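Local coordinates for uncharacterized protein Atu1656/AGR_C_3050 (Agrobacterium tumefaciens, PDB 2OJH), which is of unknown function but belongs to the TolB family and folds as a six-bladed beta-propeller, at residues 234-239 against 247-252; 243-248 against 269-274; 81-86 against 101-106; 108-113 against 130-135. All blocks are in the same frame, centred on the assembly; numbering follows the deposited sequence. Where two conformers were deposited one is given.

Interaction 1: 234-239 against 247-252; sequences VSYDAD and LDVRVQ
Y236 and V249 lie side by side across an antiparallel hairpin, their side chains pointing the same way. Two backbone bonds tie S235 to R250: S235 N donates to R250 O at 2.9 Å, and R250 N returns a longer bond of 3.2 Å to S235 O. V234 and V251 form the adjoining non-hydrogen-bonded pair.

The Y236 side chain starts out away from the partner strand, but its ring swings back. Chi1 of -75° sets CG beside the backbone N, anti to the carbonyl carbon. From CB outward, CG just reaches V249 CG1, and CD1 meets the same methyl at 3.6 Å. CE1 stays against it, while L247 CD1 comes to the ring's edge, 3.9 Å from CD1; these two side chains cross at about a right angle. At the tip, OH hydrogen-bonds to P244 O, so tyrosine suits a site that is greasy along its flank and polar at its end. The methyl V249 CG2 serves another neighbour, packing on V234 CG1 at 3.7 Å.

On the face carrying S235 and R250 the chemistry is polar. S235 OG bonds to D219 and also accepts from a water, which Q252 NE2 reaches only weakly. Where the strands separate, a second water bridges D237 N and D248 O, and D237 OD1 approaches the edge of the R250 guanidinium, in one of its two deposited conformers, in a long salt bridge to NH1 of 3.6 Å.

These are the two middle strands of a four-stranded propeller blade: 217-224 flanks 230-237, with W220 edge-to-face on Y236, and 262-267 flanks 247-255.

Interaction 2: 243-248 against 269-274; sequences HPRDLD and GGQGTM. With ACY (acetic acid), chain C.
L247 and G269 form an antiparallel hydrogen-bonded pair, G269 N donating to L247 O at 2.9 Å, almost straight (177°), and L247 N donating back to G269 O. A further backbone bond, Q271 N to P244 O, extends the contact beyond this single bridge. Glycine is called for at G270: its backbone angles would jam a CB against the preceding carbonyl oxygen, and that CB would also clash with P244 O.

Q271 supplies the main side-chain contact. For one of two R245 conformers, Q271 CG rests 3.5 Å above one face of the guanidinium, toward the rim, while NH2 of that group reaches E45 in a salt bridge. Chi2 of 72° bends the glutamine chain, and OE1 accepts from H243 ND1 at 3.0 Å, the donor lying above the amide carbonyl plane. N275 gives OE1 a second bond. H243 stacks on W220 and its NE2 donates to OXT of a bound acetic acid, probably from the crystallisation liquor. A water joins D246 N to Q271 O.

D246, with positive phi (53°), and L247 both face G269, which makes this a G1 beta bulge at the end of a propeller blade, where the chain leaves its outermost strand.

Interaction 3: 81-86 against 101-106; sequences GFATIC and ISDKVE
I85 and K104 are joined by a backbone hydrogen bond: K104 N donates to I85 O at 3.2 Å, from above the carbonyl plane. I85 N also points to D103 OD1, but that oxygen crowds a neighbouring atom in the model, which makes this bond less certain. Two CA-H...O contacts, D103 CA to I85 O and C86 CA to S102 O, accompany the single backbone bridge between C86 and D103.

Apolar groups fill in around these bonds. I101 CD1 sits 3.5 Å from A83 CB and also touches C86 SG. V105, branched at CB, sends CG2 to I85 CG1 at 3.8 Å and rests it against F82 O. At the outer end F82 CE1 meets E106 CG, also at 3.8 Å, their ring and carboxylate planes 32° apart.

Further bonds position these groups. D103 CG lies anti to its backbone N (chi1 175°), and OD2 accepts from V105 N at 2.9 Å, from above the carboxylate plane, forming an Asx turn that brings V105 round to the loop. A83 is the centre of an inverse gamma turn. Y113 takes an edge-to-face place with F82, and its OH hydrogen-bonds to E106 OE1.

D103 thus suits its place as a carboxylate accepting from V105 N, with I85 N a less certain second donor. The V105 N-H would be expected to favour the ionised form, while the apolar contact of A83 CB with CG would work the other way.

Interaction 4: 108-113 against 130-135; sequences GKSAIY and PSYWHG
S110 and S131 are joined by two hydrogen bonds. S131 N donates to S110 O at 2.9 Å, and the S110 hydroxyl returns a bond of 2.8 Å from OG to S131 O. In both the donor lies above the carbonyl plane, by 41°. S110 OG reaches its acceptor because it is anti to the backbone N (chi1 -175°), which extends it toward the neighbouring strand. Serine suits the site: it is small enough for close approach, with a hydroxyl to add to the backbone bond. A water links S110 N with Y132 OH, and P130, which follows a cis peptide bond, adds a CA-H...O contact to S110 O of 3.2 Å.

The apolar contacts fall to I112 and to the Y132 ring. I112 CD1 reaches the W133 backbone, 3.5 Å from N, while CG2 meets W133 CD1 at the indole edge, 3.7 Å away. S110 CB is tight against Y132 CE1 at 3.3 Å, approaching the ring obliquely.

Outside bonds complete the setting. S131 OG is held by N128 O and by R149, and W133 N donates to S102 OG, in the blade that also carries I112.

Strand 111-116 is an inner strand of one blade and 131-136 the outermost strand of the next, and no beta bridge joins them. Directed serine bonds and one branched aliphatic side chain join them instead, combining fixed polar points with non-directional packing.

Overall arrangement
Interactions 1 and 2 hold the same blade. The first pairs its two middle strands; the second joins the start of strand 247-255 to the loop after strand 262-267, and Y236 OH to P244 O connects the two. Interactions 3 and 4 meet at strands 98-103 and 111-116, through E106 with Y113 and D103 N with A111 O. Their centres lie about 20 to 29 Å from those of the first pair. Interaction 4 is the buried one; the other three are partly buried, and interaction 3 has the most exposed residues. Regular ladder bonds dominate interaction 1; bulge and glycine turns interaction 2; an Asx turn, apolar contacts and a single backbone bridge interaction 3; and serine bonds between blades interaction 4.

Interaction 1: 234-239 against 247-252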
# COMPACT_ATOMS: atom_id res chain seq x y z
N VAL A 234 -4.06 6.94 6.49
CA VAL A 234 -3.61 8.32 6.65
C VAL A 234 -4.77 9.28 6.39
O VAL A 234 -5.52 9.07 5.44
CB VAL A 234 -2.51 8.65 5.66
CG1 VAL A 234 -2.15 10.14 5.67
CG2 VAL A 234 -1.25 7.80 5.93
N SER A 235 -4.89 10.34 7.19
CA SER A 235 -5.88 11.42 6.97
C SER A 235 -5.17 12.73 6.61
O SER A 235 -4.37 13.24 7.40
CB SER A 235 -6.72 11.67 8.23
OG SER A 235 -7.73 10.67 8.37
N TYR A 236 -5.45 13.25 5.42
CA TYR A 236 -4.95 14.57 5.02
C TYR A 236 -5.98 15.60 5.45
O TYR A 236 -7.13 15.23 5.66
CB TYR A 236 -4.89 14.65 3.52
CG TYR A 236 -3.77 13.92 2.83
CD1 TYR A 236 -2.56 14.57 2.54
CD2 TYR A 236 -3.93 12.63 2.42
CE1 TYR A 236 -1.53 13.90 1.85
CE2 TYR A 236 -2.91 11.95 1.74
CZ TYR A 236 -1.71 12.62 1.45
OH TYR A 236 -0.68 11.96 0.74
N ASP A 237 -5.60 16.87 5.54
CA ASP A 237 -6.62 17.92 5.66
C ASP A 237 -7.60 17.85 4.48
O ASP A 237 -7.26 17.38 3.38
CB ASP A 237 -5.99 19.32 5.79
CG ASP A 237 -5.12 19.47 7.05
OD1 ASP A 237 -5.16 18.62 7.98
OD2 ASP A 237 -4.35 20.46 7.09
N ALA A 238 -8.83 18.26 4.75
CA ALA A 238 -9.94 18.23 3.80
C ALA A 238 -9.69 19.06 2.55
O ALA A 238 -10.06 18.65 1.45
CB ALA A 238 -11.21 18.73 4.50
N ASP A 239 -9.07 20.22 2.72
CA ASP A 239 -8.72 21.09 1.58
C ASP A 239 -7.57 20.61 0.69
O ASP A 239 -7.12 21.34 -0.18
CB ASP A 239 -8.47 22.53 2.05
CG ASP A 239 -7.25 22.66 2.99
OD1 ASP A 239 -6.52 21.67 3.22
OD2 ASP A 239 -7.04 23.78 3.50
N LEU A 247 3.29 16.86 3.54
CA LEU A 247 2.29 17.66 4.26
C LEU A 247 2.15 17.14 5.68
O LEU A 247 2.52 15.99 5.96
CB LEU A 247 0.93 17.55 3.55
CG LEU A 247 0.85 18.09 2.12
CD1 LEU A 247 -0.42 17.60 1.47
CD2 LEU A 247 0.88 19.60 2.17
N ASP A 248 1.59 17.97 6.54
CA ASP A 248 1.25 17.59 7.91
C ASP A 248 0.01 16.71 7.86
O ASP A 248 -1.09 17.20 7.55
CB ASP A 248 1.02 18.86 8.74
CG ASP A 248 2.31 19.58 9.04
OD1 ASP A 248 3.29 18.88 9.37
OD2 ASP A 248 2.36 20.82 8.94
N VAL A 249 0.20 15.40 8.07
CA VAL A 249 -0.90 14.43 8.06
C VAL A 249 -1.09 13.73 9.44
O VAL A 249 -0.37 14.06 10.40
CB VAL A 249 -0.80 13.38 6.92
CG1 VAL A 249 -0.73 14.08 5.55
CG2 VAL A 249 0.40 12.41 7.11
N ARG A 250 -2.07 12.84 9.53
CA ARG A 250 -2.36 12.06 10.73
C ARG A 250 -2.35 10.59 10.33
O ARG A 250 -2.96 10.24 9.33
CB ARG A 250 -3.74 12.41 11.28
CG ARG A 250 -3.92 13.85 11.74
CD ARG A 250 -5.40 14.17 12.01
NE ARG A 250 -5.59 15.34 12.87
CZ ARG A 250 -5.62 16.61 12.45
NH1 ARG A 250 -5.46 16.91 11.17
NH2 ARG A 250 -5.81 17.59 13.33
N VAL A 251 -1.66 9.75 11.09
CA VAL A 251 -1.74 8.30 10.91
C VAL A 251 -2.85 7.86 11.87
O VAL A 251 -2.77 8.09 13.09
CB VAL A 251 -0.39 7.61 11.16
CG1 VAL A 251 -0.51 6.08 11.11
CG2 VAL A 251 0.66 8.09 10.13
N GLN A 252 -3.89 7.25 11.30
CA GLN A 252 -5.08 6.91 12.03
C GLN A 252 -5.23 5.41 12.15
O GLN A 252 -4.69 4.66 11.34
CB GLN A 252 -6.32 7.41 11.28
CG GLN A 252 -6.31 8.86 10.91
CD GLN A 252 -6.64 9.73 12.08
OE1 GLN A 252 -5.75 10.19 12.76
NE2 GLN A 252 -7.93 9.92 12.34
O HOH W 1 -9.87 10.33 10.04
O HOH W 2 -2.74 17.30 5.09

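Interaction 2: 243-248 against 269-274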
# COMPACT_ATOMS: atom_id res chain seq x y z
N HIS A 243 -3.26 12.96 -3.28
CA HIS A 243 -2.39 12.47 -2.19
C HIS A 243 -0.91 12.92 -2.34
O HIS A 243 -0.03 12.12 -2.68
CB HIS A 243 -2.47 10.96 -2.09
CG HIS A 243 -2.19 10.24 -3.38
ND1 HIS A 243 -1.14 9.35 -3.52
CD2 HIS A 243 -2.83 10.24 -4.57
CE1 HIS A 243 -1.15 8.84 -4.74
NE2 HIS A 243 -2.17 9.36 -5.39
N PRO A 244 -0.65 14.19 -2.09
CA PRO A 244 0.68 14.77 -2.27
C PRO A 244 1.74 14.31 -1.24
O PRO A 244 1.41 13.67 -0.21
CB PRO A 244 0.41 16.27 -2.05
CG PRO A 244 -1.05 16.43 -2.22
CD PRO A 244 -1.60 15.20 -1.62
N ARG A 245 2.99 14.67 -1.52
CA ARG A 245 4.10 14.53 -0.59
C ARG A 245 4.07 15.62 0.45
O ARG A 245 3.40 16.64 0.26
CB ARG A 245 5.41 14.72 -1.34
CG ARG A 245 5.69 13.67 -2.36
CD ARG A 245 7.17 13.64 -2.62
NE ARG A 245 7.47 12.50 -3.47
CZ ARG A 245 7.38 11.24 -3.07
NH1 ARG A 245 7.05 10.93 -1.82
NH2 ARG A 245 7.65 10.27 -3.94
N ASP A 246 4.85 15.41 1.50
CA ASP A 246 5.36 16.49 2.36
C ASP A 246 4.32 17.44 2.92
O ASP A 246 4.46 18.67 2.81
CB ASP A 246 6.49 17.27 1.66
CG ASP A 246 7.67 16.38 1.26
OD1 ASP A 246 7.89 15.32 1.88
OD2 ASP A 246 8.41 16.75 0.33
N LEU A 247 3.29 16.86 3.54
CA LEU A 247 2.29 17.66 4.26
C LEU A 247 2.15 17.14 5.68
O LEU A 247 2.52 15.99 5.96
CB LEU A 247 0.93 17.55 3.55
CG LEU A 247 0.85 18.09 2.12
CD1 LEU A 247 -0.42 17.60 1.47
CD2 LEU A 247 0.88 19.60 2.17
N ASP A 248 1.59 17.97 6.54
CA ASP A 248 1.25 17.59 7.91
C ASP A 248 0.01 16.71 7.86
O ASP A 248 -1.09 17.20 7.55
CB ASP A 248 1.02 18.86 8.74
CG ASP A 248 2.31 19.58 9.04
OD1 ASP A 248 3.29 18.88 9.37
OD2 ASP A 248 2.36 20.82 8.94
N GLY A 269 4.56 13.98 5.97
CA GLY A 269 4.60 12.99 4.90
C GLY A 269 3.31 12.97 4.10
O GLY A 269 2.80 14.02 3.69
N GLY A 270 2.76 11.78 3.90
CA GLY A 270 1.63 11.58 3.01
C GLY A 270 2.07 10.59 1.96
O GLY A 270 2.19 9.39 2.25
N GLN A 271 2.33 11.07 0.76
CA GLN A 271 2.78 10.14 -0.29
C GLN A 271 4.09 9.49 0.18
O GLN A 271 5.00 10.19 0.63
CB GLN A 271 2.98 10.91 -1.61
CG GLN A 271 3.66 10.07 -2.73
CD GLN A 271 2.72 9.01 -3.29
OE1 GLN A 271 1.66 8.76 -2.73
NE2 GLN A 271 3.09 8.42 -4.41
N GLY A 272 4.18 8.17 0.04
CA GLY A 272 5.37 7.41 0.46
C GLY A 272 5.28 6.84 1.88
O GLY A 272 5.91 5.81 2.20
N THR A 273 4.51 7.50 2.75
CA THR A 273 4.40 7.09 4.15
C THR A 273 3.97 5.61 4.25
O THR A 273 4.60 4.82 4.97
CB THR A 273 3.44 8.06 4.93
OG1 THR A 273 4.08 9.33 5.01
CG2 THR A 273 3.16 7.58 6.35
N MSE A 274 2.91 5.22 3.54
CA MSE A 274 2.43 3.84 3.61
C MSE A 274 1.58 3.44 2.39
O MSE A 274 0.47 2.92 2.56
CB MSE A 274 1.64 3.57 4.93
CG MSE A 274 0.39 4.37 5.07
SE MSE A 274 -0.59 3.94 6.72
CE MSE A 274 0.86 4.35 8.01
C ACY C . -3.04 6.66 -8.23
O ACY C . -1.84 6.30 -8.11
OXT ACY C . -3.59 7.53 -7.54
CH3 ACY C . -3.90 6.00 -9.25
O HOH W 3 5.59 12.55 1.75

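Interaction 3: 81-86 against 101-106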
# COMPACT_ATOMS: atom_id res chain seq x y z
N GLY A 81 15.13 -6.94 -12.76
CA GLY A 81 15.44 -6.94 -14.19
C GLY A 81 15.18 -5.59 -14.84
O GLY A 81 15.63 -4.55 -14.33
N PHE A 82 14.43 -5.59 -15.95
CA PHE A 82 14.24 -4.38 -16.76
C PHE A 82 13.42 -3.36 -15.99
O PHE A 82 13.34 -2.20 -16.39
CB PHE A 82 13.56 -4.69 -18.11
CG PHE A 82 12.17 -5.23 -17.98
CD1 PHE A 82 11.12 -4.40 -17.63
CD2 PHE A 82 11.91 -6.57 -18.21
CE1 PHE A 82 9.82 -4.88 -17.49
CE2 PHE A 82 10.62 -7.07 -18.10
CZ PHE A 82 9.57 -6.22 -17.72
N ALA A 83 12.81 -3.78 -14.90
CA ALA A 83 11.81 -2.93 -14.21
C ALA A 83 12.48 -1.94 -13.27
O ALA A 83 12.53 -2.14 -12.06
CB ALA A 83 10.82 -3.78 -13.45
N THR A 84 13.03 -0.87 -13.83
CA THR A 84 13.85 0.04 -13.03
C THR A 84 13.14 1.38 -12.84
O THR A 84 13.77 2.37 -12.43
CB THR A 84 15.16 0.32 -13.72
OG1 THR A 84 14.89 0.79 -15.05
CG2 THR A 84 16.01 -0.97 -13.80
N ILE A 85 11.85 1.42 -13.16
CA ILE A 85 11.06 2.58 -12.85
C ILE A 85 9.81 2.09 -12.11
O ILE A 85 8.67 2.27 -12.59
CB ILE A 85 10.68 3.45 -14.09
CG1 ILE A 85 11.89 3.77 -14.96
CG2 ILE A 85 10.07 4.78 -13.62
CD1 ILE A 85 11.52 4.36 -16.38
N CYS A 86 10.05 1.45 -10.97
CA CYS A 86 9.01 0.99 -10.06
C CYS A 86 8.44 2.15 -9.24
O CYS A 86 9.17 3.08 -8.84
CB CYS A 86 9.56 -0.04 -9.08
SG CYS A 86 9.98 -1.55 -9.91
N ILE A 101 5.12 -5.75 -8.42
CA ILE A 101 5.62 -4.37 -8.60
C ILE A 101 4.78 -3.68 -9.65
O ILE A 101 4.08 -4.34 -10.43
CB ILE A 101 7.11 -4.34 -9.04
CG1 ILE A 101 7.28 -5.10 -10.35
CG2 ILE A 101 8.02 -4.97 -7.95
CD1 ILE A 101 8.75 -5.12 -10.92
N SER A 102 4.83 -2.35 -9.67
CA SER A 102 4.12 -1.58 -10.66
C SER A 102 5.20 -0.71 -11.33
O SER A 102 5.79 0.16 -10.68
CB SER A 102 3.07 -0.71 -9.97
OG SER A 102 2.16 -1.51 -9.22
N ASP A 103 5.46 -0.96 -12.60
CA ASP A 103 6.61 -0.36 -13.28
C ASP A 103 6.22 0.28 -14.64
O ASP A 103 5.26 -0.15 -15.29
CB ASP A 103 7.67 -1.43 -13.49
CG ASP A 103 8.84 -0.93 -14.29
OD1 ASP A 103 9.73 -0.29 -13.68
OD2 ASP A 103 8.87 -1.16 -15.52
N LYS A 104 6.99 1.28 -15.07
CA LYS A 104 6.66 1.96 -16.31
C LYS A 104 7.71 1.94 -17.42
O LYS A 104 7.61 2.70 -18.37
CB LYS A 104 6.16 3.39 -16.05
CG LYS A 104 7.16 4.34 -15.50
CD LYS A 104 6.46 5.63 -14.99
CE LYS A 104 6.50 6.74 -16.04
NZ LYS A 104 6.14 8.08 -15.44
N VAL A 105 8.70 1.05 -17.32
CA VAL A 105 9.70 0.92 -18.40
C VAL A 105 9.06 0.54 -19.74
O VAL A 105 9.32 1.17 -20.76
CB VAL A 105 10.85 -0.07 -18.02
CG1 VAL A 105 11.65 -0.51 -19.24
CG2 VAL A 105 11.75 0.56 -16.99
N GLU A 106 8.23 -0.50 -19.72
CA GLU A 106 7.73 -1.10 -20.96
C GLU A 106 6.76 -0.26 -21.76
O GLU A 106 6.83 -0.25 -22.99
CB GLU A 106 7.14 -2.48 -20.70
CG GLU A 106 8.20 -3.55 -20.62
CD GLU A 106 7.64 -4.96 -20.76
OE1 GLU A 106 6.69 -5.31 -20.03
OE2 GLU A 106 8.18 -5.72 -21.58

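Interaction 4: 108-113 against 130-135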
# COMPACT_ATOMS: atom_id res chain seq x y z
N GLY A 108 5.52 3.12 -20.54
CA GLY A 108 5.54 4.55 -20.22
C GLY A 108 4.47 4.90 -19.21
O GLY A 108 4.26 6.07 -18.88
N LYS A 109 3.78 3.88 -18.71
CA LYS A 109 2.77 4.05 -17.67
C LYS A 109 2.68 2.80 -16.83
O LYS A 109 3.11 1.74 -17.26
CB LYS A 109 1.41 4.44 -18.23
CG LYS A 109 0.82 3.55 -19.26
CD LYS A 109 -0.23 4.35 -20.03
CE LYS A 109 -0.46 3.74 -21.39
NZ LYS A 109 -1.44 4.52 -22.20
N SER A 110 2.15 2.94 -15.62
CA SER A 110 2.23 1.85 -14.65
C SER A 110 1.60 0.55 -15.13
O SER A 110 0.42 0.55 -15.52
CB SER A 110 1.56 2.26 -13.34
OG SER A 110 1.76 1.25 -12.36
N ALA A 111 2.38 -0.53 -15.08
CA ALA A 111 1.92 -1.88 -15.38
C ALA A 111 2.38 -2.81 -14.26
O ALA A 111 3.49 -2.66 -13.72
CB ALA A 111 2.52 -2.37 -16.73
N ILE A 112 1.53 -3.77 -13.92
CA ILE A 112 1.75 -4.65 -12.77
C ILE A 112 2.54 -5.88 -13.24
O ILE A 112 2.25 -6.45 -14.30
CB ILE A 112 0.40 -5.01 -12.08
CG1 ILE A 112 -0.22 -3.75 -11.44
CG2 ILE A 112 0.62 -6.04 -11.00
CD1 ILE A 112 -1.65 -4.00 -10.91
N TYR A 113 3.55 -6.27 -12.47
CA TYR A 113 4.31 -7.51 -12.77
C TYR A 113 4.47 -8.32 -11.48
O TYR A 113 4.39 -7.75 -10.39
CB TYR A 113 5.71 -7.18 -13.27
CG TYR A 113 5.76 -6.33 -14.52
CD1 TYR A 113 5.57 -4.94 -14.46
CD2 TYR A 113 6.02 -6.91 -15.76
CE1 TYR A 113 5.61 -4.17 -15.63
CE2 TYR A 113 6.08 -6.16 -16.92
CZ TYR A 113 5.87 -4.79 -16.84
OH TYR A 113 5.93 -4.05 -18.00
N PRO A 130 -3.22 2.58 -17.17
CA PRO A 130 -2.30 2.14 -16.13
C PRO A 130 -3.00 1.35 -15.01
O PRO A 130 -4.20 1.57 -14.72
CB PRO A 130 -1.76 3.45 -15.56
CG PRO A 130 -2.82 4.43 -15.79
CD PRO A 130 -3.60 4.00 -17.00
N SER A 131 -2.25 0.46 -14.38
CA SER A 131 -2.72 -0.32 -13.24
C SER A 131 -1.70 -0.27 -12.07
O SER A 131 -0.49 -0.40 -12.28
CB SER A 131 -2.99 -1.75 -13.66
OG SER A 131 -3.95 -1.79 -14.71
N TYR A 132 -2.21 -0.06 -10.85
CA TYR A 132 -1.36 0.17 -9.66
C TYR A 132 -1.59 -0.93 -8.61
O TYR A 132 -2.66 -1.01 -8.03
CB TYR A 132 -1.66 1.55 -9.08
CG TYR A 132 -1.47 2.65 -10.10
CD1 TYR A 132 -0.21 3.26 -10.28
CD2 TYR A 132 -2.54 3.07 -10.90
CE1 TYR A 132 -0.04 4.28 -11.22
CE2 TYR A 132 -2.36 4.05 -11.85
CZ TYR A 132 -1.10 4.65 -12.00
OH TYR A 132 -0.95 5.64 -12.94
N TRP A 133 -0.60 -1.79 -8.41
CA TRP A 133 -0.74 -2.93 -7.49
C TRP A 133 -0.96 -2.49 -6.02
O TRP A 133 -0.22 -1.64 -5.51
CB TRP A 133 0.47 -3.83 -7.59
CG TRP A 133 0.21 -5.13 -6.88
CD1 TRP A 133 -0.24 -6.29 -7.42
CD2 TRP A 133 0.30 -5.35 -5.46
NE1 TRP A 133 -0.39 -7.25 -6.44
CE2 TRP A 133 -0.06 -6.69 -5.23
CE3 TRP A 133 0.71 -4.58 -4.38
CZ2 TRP A 133 -0.08 -7.24 -3.94
CZ3 TRP A 133 0.67 -5.13 -3.10
CH2 TRP A 133 0.29 -6.44 -2.90
N HIS A 134 -1.93 -3.10 -5.33
CA HIS A 134 -2.30 -2.62 -3.99
C HIS A 134 -2.57 -3.66 -2.88
O HIS A 134 -2.47 -3.31 -1.71
CB HIS A 134 -3.41 -1.60 -4.06
CG HIS A 134 -2.92 -0.19 -4.25
ND1 HIS A 134 -2.34 0.55 -3.23
CD2 HIS A 134 -2.94 0.61 -5.34
CE1 HIS A 134 -2.01 1.74 -3.70
NE2 HIS A 134 -2.35 1.80 -4.98
N GLY A 135 -2.84 -4.93 -3.22
CA GLY A 135 -3.02 -5.96 -2.17
C GLY A 135 -3.03 -7.39 -2.71
O GLY A 135 -3.53 -7.61 -3.83
O HOH W 4 1.56 5.62 -14.50